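Long-range contacts in putative metal-dependent phosphoesterase (Bifidobacterium adolescentis, PDB 3O0F), which hydrolyses phosphate esters at a PHP-family site that holds two iron ions and one zinc ion and also binds AMP: residues D80-V85 against N210-S215; E75-D80 against T180-T185. One frame throughout, in Å; residues are numbered along the deposited sequence.

How the interactions relate
From the N terminus, the chain runs through strand 70-80, turns tightly, and returns as the neighbouring antiparallel strand 83-90. Interaction 2 uses the outgoing strand and interaction 1 the turn and start of the return, with D80 common to both. About a hundred residues later, T180-T185 closes the first loop onto E75-D80 just as helix 185-194 begins. After strand 198-201, N210-S215 closes the second onto D80-V85, ahead of helix 216-225. The segments alternate along the chain, so the two loops cross. The contacts meet where V85 N probably donates to A78 O and V85 packs on T185, tying one hairpin to the starts of two helices.

Interaction 1 of 2, residues D80-V85 against N210-S215; sequences DEDVSV and NRRLLS
The guanidinium of R212 has V83 CG2 over one face, near the rim of the group, and E81 OE1 at its edge, close to the plane. Both E81 OE1 and D82 OD1 form salt bridges to R212 NH2, each at 3.2 Å; D82 comes in obliquely, and its hydrogen bond is weak. On the other amino nitrogen, R212 NH1 turns to Q218 OE1 of helix 216-225, so the arginine links the turn to that helix. The second flat group, the amide of N210, grips the backbone of S84 twice. S84 N reaches N210 OD1 at 2.8 Å from above the carbonyl plane, whereas N210 ND2 donates to S84 O at 2.9 Å, on a lone pair and with an N-H...O angle of 152°. V83 CG1 lies 3.6 Å from N210 ND2. An alanine at N210 would lose both hydrogen bonds to S84 and would probably let the loop drift from the strand. L214 reaches in with its CD2, which touches V85 CG2 at 3.8 Å and D80 CB at 3.9 Å. The whole arrangement packs a loop against a beta hairpin with a two-residue turn: D80 and V83 pair through both backbone bonds around a type II' turn, with E81 and D82 at its tip.

Interaction 2 of 2, residues E75-D80 against T180-T185; sequences EITAVD and TPSPST. With FE (Fe (III) ion), chain D; FE (Fe (III) ion), chain E.
P183 O is held twice by the strand: V79 N donates to it at 3.0 Å, in the carbonyl plane with a C=O...N angle of 158°, and A78 CA makes a C-H...O contact at 3.3 Å. V79 O is gripped twice as well, by T185 N at 3.1 Å from above the carbonyl plane and by the C-H of S184 CA. V79 thus bonds to the residues on both sides of S184, the pattern of a parallel beta bridge; it is a single bridge, consistent with the 61° between the touching parts, 77-80 and 182-185. Immediately afterwards the chain enters helix 185-194, with S184 as its N-cap and S184 OG bonded to E187 N. T185 OG1, in the crowded position between its own N and carbonyl carbon, donates to D80 OD2 at 2.8 Å, striking the carboxylate from 52° above its plane. Further back, the P183 ring lays CD against T77 O at 3.4 Å, and T77 CG2 meets S182 OG. The hydroxyl of T77 turns elsewhere, to D51 and to R110 of the AMP pocket. The same strand carries E75 into the metal centre of this PHP domain. Its side chain is extended and its carboxylate bridges the irons, OE1 to FE of chain E at 2.2 Å and OE2 to FE of chain D at 2.1 Å, and one water also bridges them. H18, H20 and D261 complete the protein ligands of the first iron, H86 and H203 those of the second.

Interaction 1 of 2, residues D80-V85 against N210-S215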
ATOM      1  N   ASP A  80       7.814   8.515 -10.306  1.00 19.77           N
ATOM      2  CA  ASP A  80       8.042   9.925 -10.604  1.00 22.14           C
ATOM      3  C   ASP A  80       9.513  10.204 -10.988  1.00 22.83           C
ATOM      4  O   ASP A  80      10.420  10.166 -10.148  1.00 20.58           O
ATOM      5  CB  ASP A  80       7.614  10.769  -9.408  1.00 24.37           C
ATOM      6  CG  ASP A  80       7.412  12.215  -9.769  1.00 33.04           C
ATOM      7  OD1 ASP A  80       8.227  12.720 -10.571  1.00 35.23           O
ATOM      8  OD2 ASP A  80       6.477  12.853  -9.224  1.00 27.94           O
ATOM      9  N   GLU A  81       9.753  10.494 -12.266  1.00 25.38           N
ATOM     10  CA  GLU A  81      11.124  10.518 -12.794  1.00 28.21           C
ATOM     11  C   GLU A  81      11.740   9.179 -12.418  1.00 29.20           C
ATOM     12  O   GLU A  81      11.163   8.172 -12.769  1.00 33.72           O
ATOM     13  CB  GLU A  81      11.895  11.750 -12.305  1.00 30.54           C
ATOM     14  CG  GLU A  81      11.242  13.084 -12.818  1.00 37.72           C
ATOM     15  CD  GLU A  81      11.546  14.326 -11.948  1.00 53.67           C
ATOM     16  OE1 GLU A  81      12.487  14.278 -11.107  1.00 58.10           O
ATOM     17  OE2 GLU A  81      10.823  15.351 -12.099  1.00 55.09           O
ATOM     18  N   ASP A  82      12.848   9.115 -11.693  1.00 32.13           N
ATOM     19  CA  ASP A  82      13.415   7.782 -11.369  1.00 35.00           C
ATOM     20  C   ASP A  82      13.016   7.227  -9.981  1.00 32.69           C
ATOM     21  O   ASP A  82      13.634   6.277  -9.495  1.00 37.94           O
ATOM     22  CB  ASP A  82      14.954   7.792 -11.521  1.00 37.77           C
ATOM     23  CG  ASP A  82      15.637   8.805 -10.594  1.00 51.21           C
ATOM     24  OD1 ASP A  82      15.065   9.904 -10.359  1.00 59.63           O
ATOM     25  OD2 ASP A  82      16.750   8.507 -10.104  1.00 64.87           O
ATOM     26  N   VAL A  83      11.996   7.803  -9.349  1.00 24.72           N
ATOM     27  CA  VAL A  83      11.674   7.484  -7.969  1.00 20.68           C
ATOM     28  C   VAL A  83      10.409   6.606  -7.928  1.00 17.63           C
ATOM     29  O   VAL A  83       9.373   6.996  -8.450  1.00 16.75           O
ATOM     30  CB  VAL A  83      11.432   8.768  -7.119  1.00 17.79           C
ATOM     31  CG1 VAL A  83      11.211   8.417  -5.662  1.00 15.84           C
ATOM     32  CG2 VAL A  83      12.570   9.808  -7.270  1.00 16.63           C
ATOM     33  N   SER A  84      10.514   5.431  -7.331  1.00 18.66           N
ATOM     34  CA  SER A  84       9.323   4.635  -6.982  1.00 21.41           C
ATOM     35  C   SER A  84       8.484   5.371  -5.927  1.00 20.08           C
ATOM     36  O   SER A  84       9.000   5.782  -4.891  1.00 20.31           O
ATOM     37  CB  SER A  84       9.722   3.240  -6.464  1.00 22.46           C
ATOM     38  OG  SER A  84       8.620   2.563  -5.862  1.00 29.75           O
ATOM     39  N   VAL A  85       7.186   5.517  -6.182  1.00 17.31           N
ATOM     40  CA  VAL A  85       6.277   6.232  -5.286  1.00 13.73           C
ATOM     41  C   VAL A  85       5.033   5.358  -5.104  1.00 16.08           C
ATOM     42  O   VAL A  85       4.456   4.874  -6.078  1.00 19.30           O
ATOM     43  CB  VAL A  85       5.805   7.588  -5.878  1.00 18.41           C
ATOM     44  CG1 VAL A  85       4.877   8.322  -4.898  1.00 15.43           C
ATOM     45  CG2 VAL A  85       6.984   8.493  -6.265  1.00 14.97           C
ATOM     46  N   ASN A 210      14.235   3.695  -2.209  1.00 48.49           N
ATOM     47  CA  ASN A 210      14.846   4.391  -3.379  1.00 45.05           C
ATOM     48  C   ASN A 210      16.291   4.891  -3.155  1.00 44.02           C
ATOM     49  O   ASN A 210      16.638   5.263  -2.030  1.00 43.33           O
ATOM     50  CB  ASN A 210      13.987   5.627  -3.705  1.00 43.02           C
ATOM     51  CG  ASN A 210      12.646   5.275  -4.354  1.00 40.17           C
ATOM     52  OD1 ASN A 210      12.603   4.868  -5.513  1.00 28.94           O
ATOM     53  ND2 ASN A 210      11.542   5.450  -3.604  1.00 28.23           N
ATOM     54  N   ARG A 211      17.102   4.947  -4.222  1.00 40.41           N
ATOM     55  CA  ARG A 211      18.388   5.699  -4.188  1.00 40.40           C
ATOM     56  C   ARG A 211      18.215   7.197  -3.772  1.00 36.78           C
ATOM     57  O   ARG A 211      19.083   7.771  -3.124  1.00 35.22           O
ATOM     58  CB  ARG A 211      19.126   5.616  -5.538  1.00 40.32           C
ATOM     59  N   ARG A 212      17.120   7.838  -4.173  1.00 29.83           N
ATOM     60  CA  ARG A 212      16.831   9.187  -3.689  1.00 29.30           C
ATOM     61  C   ARG A 212      15.333   9.337  -3.429  1.00 25.90           C
ATOM     62  O   ARG A 212      14.526   8.739  -4.122  1.00 26.36           O
ATOM     63  CB  ARG A 212      17.360  10.273  -4.639  1.00 30.19           C
ATOM     64  CG  ARG A 212      16.514  10.507  -5.894  1.00 38.52           C
ATOM     65  CD  ARG A 212      17.019  11.692  -6.689  1.00 36.46           C
ATOM     66  NE  ARG A 212      16.171  11.946  -7.851  1.00 42.82           N
ATOM     67  CZ  ARG A 212      14.967  12.536  -7.821  1.00 40.54           C
ATOM     68  NH1 ARG A 212      14.406  12.930  -6.670  1.00 36.74           N
ATOM     69  NH2 ARG A 212      14.293  12.709  -8.964  1.00 34.66           N
ATOM     70  N   LEU A 213      14.999  10.112  -2.399  1.00 22.86           N
ATOM     71  CA  LEU A 213      13.625  10.489  -2.087  1.00 20.43           C
ATOM     72  C   LEU A 213      13.069  11.497  -3.103  1.00 16.87           C
ATOM     73  O   LEU A 213      13.797  12.171  -3.845  1.00 17.73           O
ATOM     74  CB  LEU A 213      13.553  11.100  -0.694  1.00 21.87           C
ATOM     75  CG  LEU A 213      14.148  10.296   0.457  1.00 23.68           C
ATOM     76  CD1 LEU A 213      14.100  11.130   1.743  1.00 26.58           C
ATOM     77  CD2 LEU A 213      13.388   8.950   0.628  1.00 23.34           C
ATOM     78  N   LEU A 214      11.755  11.576  -3.159  1.00 14.51           N
ATOM     79  CA  LEU A 214      11.095  12.687  -3.821  1.00 16.13           C
ATOM     80  C   LEU A 214      11.631  13.987  -3.286  1.00 15.93           C
ATOM     81  O   LEU A 214      11.802  14.161  -2.053  1.00 13.88           O
ATOM     82  CB  LEU A 214       9.575  12.656  -3.575  1.00 18.96           C
ATOM     83  CG  LEU A 214       8.809  11.552  -4.282  1.00 22.23           C
ATOM     84  CD1 LEU A 214       7.364  11.529  -3.757  1.00 19.10           C
ATOM     85  CD2 LEU A 214       8.858  11.720  -5.803  1.00 20.61           C
ATOM     86  N   SER A 215      11.879  14.917  -4.201  1.00 15.82           N
ATOM     87  CA  SER A 215      12.295  16.232  -3.814  1.00 14.92           C
ATOM     88  C   SER A 215      11.086  17.121  -3.502  1.00 14.34           C
ATOM     89  O   SER A 215       9.951  16.800  -3.840  1.00 11.81           O
ATOM     90  CB  SER A 215      13.079  16.846  -4.933  1.00 15.83           C
ATOM     91  OG  SER A 215      12.218  17.113  -6.002  1.00 12.86           O
TER

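Interaction 2 of 2, residues E75-D80 against T180-T185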
ATOM      1  N   GLU A  75      -3.391   0.923  -2.279  1.00 12.86           N
ATOM      2  CA  GLU A  75      -2.050   1.490  -2.415  1.00 10.06           C
ATOM      3  C   GLU A  75      -1.647   1.324  -3.883  1.00 11.96           C
ATOM      4  O   GLU A  75      -1.547   0.220  -4.411  1.00 12.07           O
ATOM      5  CB  GLU A  75      -1.034   0.815  -1.476  1.00 13.17           C
ATOM      6  CG  GLU A  75       0.317   1.421  -1.651  1.00 13.42           C
ATOM      7  CD  GLU A  75       1.334   1.035  -0.576  1.00 17.51           C
ATOM      8  OE1 GLU A  75       1.060   0.137   0.169  1.00 19.68           O
ATOM      9  OE2 GLU A  75       2.369   1.724  -0.441  1.00 25.48           O
ATOM     10  N   ILE A  76      -1.459   2.446  -4.552  1.00 13.83           N
ATOM     11  CA  ILE A  76      -1.250   2.435  -5.984  1.00 15.22           C
ATOM     12  C   ILE A  76       0.241   2.561  -6.255  1.00 16.66           C
ATOM     13  O   ILE A  76       0.899   3.517  -5.791  1.00 15.83           O
ATOM     14  CB  ILE A  76      -1.997   3.594  -6.683  1.00 11.79           C
ATOM     15  CG1 ILE A  76      -3.480   3.558  -6.301  1.00 14.55           C
ATOM     16  CG2 ILE A  76      -1.806   3.518  -8.227  1.00  5.67           C
ATOM     17  CD1 ILE A  76      -4.300   4.726  -6.834  1.00 15.05           C
ATOM     18  N   THR A  77       0.738   1.627  -7.059  1.00 14.87           N
ATOM     19  CA  THR A  77       2.134   1.631  -7.489  1.00 18.52           C
ATOM     20  C   THR A  77       2.341   2.705  -8.567  1.00 14.91           C
ATOM     21  O   THR A  77       1.608   2.744  -9.546  1.00 14.81           O
ATOM     22  CB  THR A  77       2.485   0.219  -8.103  1.00 18.38           C
ATOM     23  OG1 THR A  77       2.002  -0.821  -7.249  1.00 17.01           O
ATOM     24  CG2 THR A  77       3.999   0.013  -8.314  1.00 19.90           C
ATOM     25  N   ALA A  78       3.324   3.570  -8.388  1.00 15.66           N
ATOM     26  CA  ALA A  78       3.541   4.660  -9.283  1.00 15.88           C
ATOM     27  C   ALA A  78       5.037   5.005  -9.371  1.00 17.25           C
ATOM     28  O   ALA A  78       5.852   4.457  -8.627  1.00 15.41           O
ATOM     29  CB  ALA A  78       2.686   5.893  -8.866  1.00 14.64           C
ATOM     30  N   VAL A  79       5.378   5.880 -10.309  0.50 18.37           N
ATOM     31  CA  VAL A  79       6.750   6.344 -10.485  0.50 19.11           C
ATOM     32  C   VAL A  79       6.783   7.830 -10.798  0.50 19.45           C
ATOM     33  O   VAL A  79       5.904   8.341 -11.488  0.50 21.41           O
ATOM     34  CB  VAL A  79       7.499   5.564 -11.621  0.50 19.68           C
ATOM     35  CG1 VAL A  79       6.712   5.606 -12.933  0.50 22.06           C
ATOM     36  CG2 VAL A  79       8.885   6.149 -11.830  0.50 14.95           C
ATOM     37  N   ASP A  80       7.814   8.515 -10.306  1.00 19.77           N
ATOM     38  CA  ASP A  80       8.042   9.925 -10.604  1.00 22.14           C
ATOM     39  C   ASP A  80       9.513  10.204 -10.988  1.00 22.83           C
ATOM     40  O   ASP A  80      10.420  10.166 -10.148  1.00 20.58           O
ATOM     41  CB  ASP A  80       7.614  10.769  -9.408  1.00 24.37           C
ATOM     42  CG  ASP A  80       7.412  12.215  -9.769  1.00 33.04           C
ATOM     43  OD1 ASP A  80       8.227  12.720 -10.571  1.00 35.23           O
ATOM     44  OD2 ASP A  80       6.477  12.853  -9.224  1.00 27.94           O
ATOM     45  N   THR A 180       8.572  -3.178 -12.375  1.00 31.57           N
ATOM     46  CA  THR A 180       7.241  -3.244 -12.989  1.00 33.63           C
ATOM     47  C   THR A 180       6.936  -1.935 -13.732  1.00 32.90           C
ATOM     48  O   THR A 180       7.058  -0.867 -13.135  1.00 32.66           O
ATOM     49  CB  THR A 180       6.107  -3.464 -11.961  1.00 34.27           C
ATOM     50  OG1 THR A 180       6.357  -4.638 -11.190  1.00 35.52           O
ATOM     51  CG2 THR A 180       4.781  -3.635 -12.689  1.00 36.18           C
ATOM     52  N   PRO A 181       6.500  -2.014 -15.010  1.00 33.18           N
ATOM     53  CA  PRO A 181       5.997  -0.784 -15.674  1.00 33.30           C
ATOM     54  C   PRO A 181       4.853  -0.169 -14.821  1.00 29.31           C
ATOM     55  O   PRO A 181       3.928  -0.891 -14.423  1.00 28.30           O
ATOM     56  CB  PRO A 181       5.465  -1.281 -17.021  1.00 34.18           C
ATOM     57  CG  PRO A 181       6.175  -2.620 -17.242  1.00 39.06           C
ATOM     58  CD  PRO A 181       6.360  -3.205 -15.869  1.00 35.11           C
ATOM     59  N   SER A 182       4.966   1.115 -14.500  1.00 24.50           N
ATOM     60  CA  SER A 182       4.052   1.774 -13.574  1.00 22.77           C
ATOM     61  C   SER A 182       3.540   3.075 -14.127  1.00 21.88           C
ATOM     62  O   SER A 182       4.275   3.767 -14.833  1.00 15.47           O
ATOM     63  CB  SER A 182       4.789   2.118 -12.285  1.00 23.00           C
ATOM     64  OG  SER A 182       5.066   0.935 -11.568  1.00 35.14           O
ATOM     65  N   PRO A 183       2.316   3.465 -13.734  1.00 18.43           N
ATOM     66  CA  PRO A 183       1.864   4.789 -14.177  1.00 18.65           C
ATOM     67  C   PRO A 183       2.626   5.913 -13.447  1.00 16.40           C
ATOM     68  O   PRO A 183       3.227   5.678 -12.378  1.00 16.30           O
ATOM     69  CB  PRO A 183       0.379   4.799 -13.804  1.00 20.89           C
ATOM     70  CG  PRO A 183       0.260   3.833 -12.656  1.00 19.12           C
ATOM     71  CD  PRO A 183       1.283   2.749 -12.964  1.00 21.54           C
ATOM     72  N   SER A 184       2.603   7.113 -13.997  1.00 13.43           N
ATOM     73  CA  SER A 184       3.209   8.240 -13.311  1.00 16.00           C
ATOM     74  C   SER A 184       2.321   8.708 -12.151  1.00 14.87           C
ATOM     75  O   SER A 184       1.105   8.466 -12.126  1.00 14.73           O
ATOM     76  CB  SER A 184       3.425   9.400 -14.257  1.00 16.92           C
ATOM     77  OG  SER A 184       2.156   9.955 -14.580  1.00 18.86           O
ATOM     78  N   THR A 185       2.950   9.370 -11.191  1.00 16.22           N
ATOM     79  CA  THR A 185       2.231  10.006 -10.085  1.00 17.19           C
ATOM     80  C   THR A 185       1.214  11.034 -10.601  1.00 16.13           C
ATOM     81  O   THR A 185       0.141  11.117 -10.048  1.00 13.69           O
ATOM     82  CB  THR A 185       3.175  10.684  -9.097  1.00 17.17           C
ATOM     83  OG1 THR A 185       4.038  11.586  -9.796  1.00 17.09           O
ATOM     84  CG2 THR A 185       4.016   9.626  -8.351  1.00 16.67           C
TER
HETATM   85 FE    FE D 303       4.338   1.052   0.111  1.00 27.28          FE
HETATM   86 FE    FE E 304       1.904  -0.435   2.068  1.00 26.62          FE
HETATM   87  O   HOH W   1       3.605   0.761   1.957  1.00 24.80           O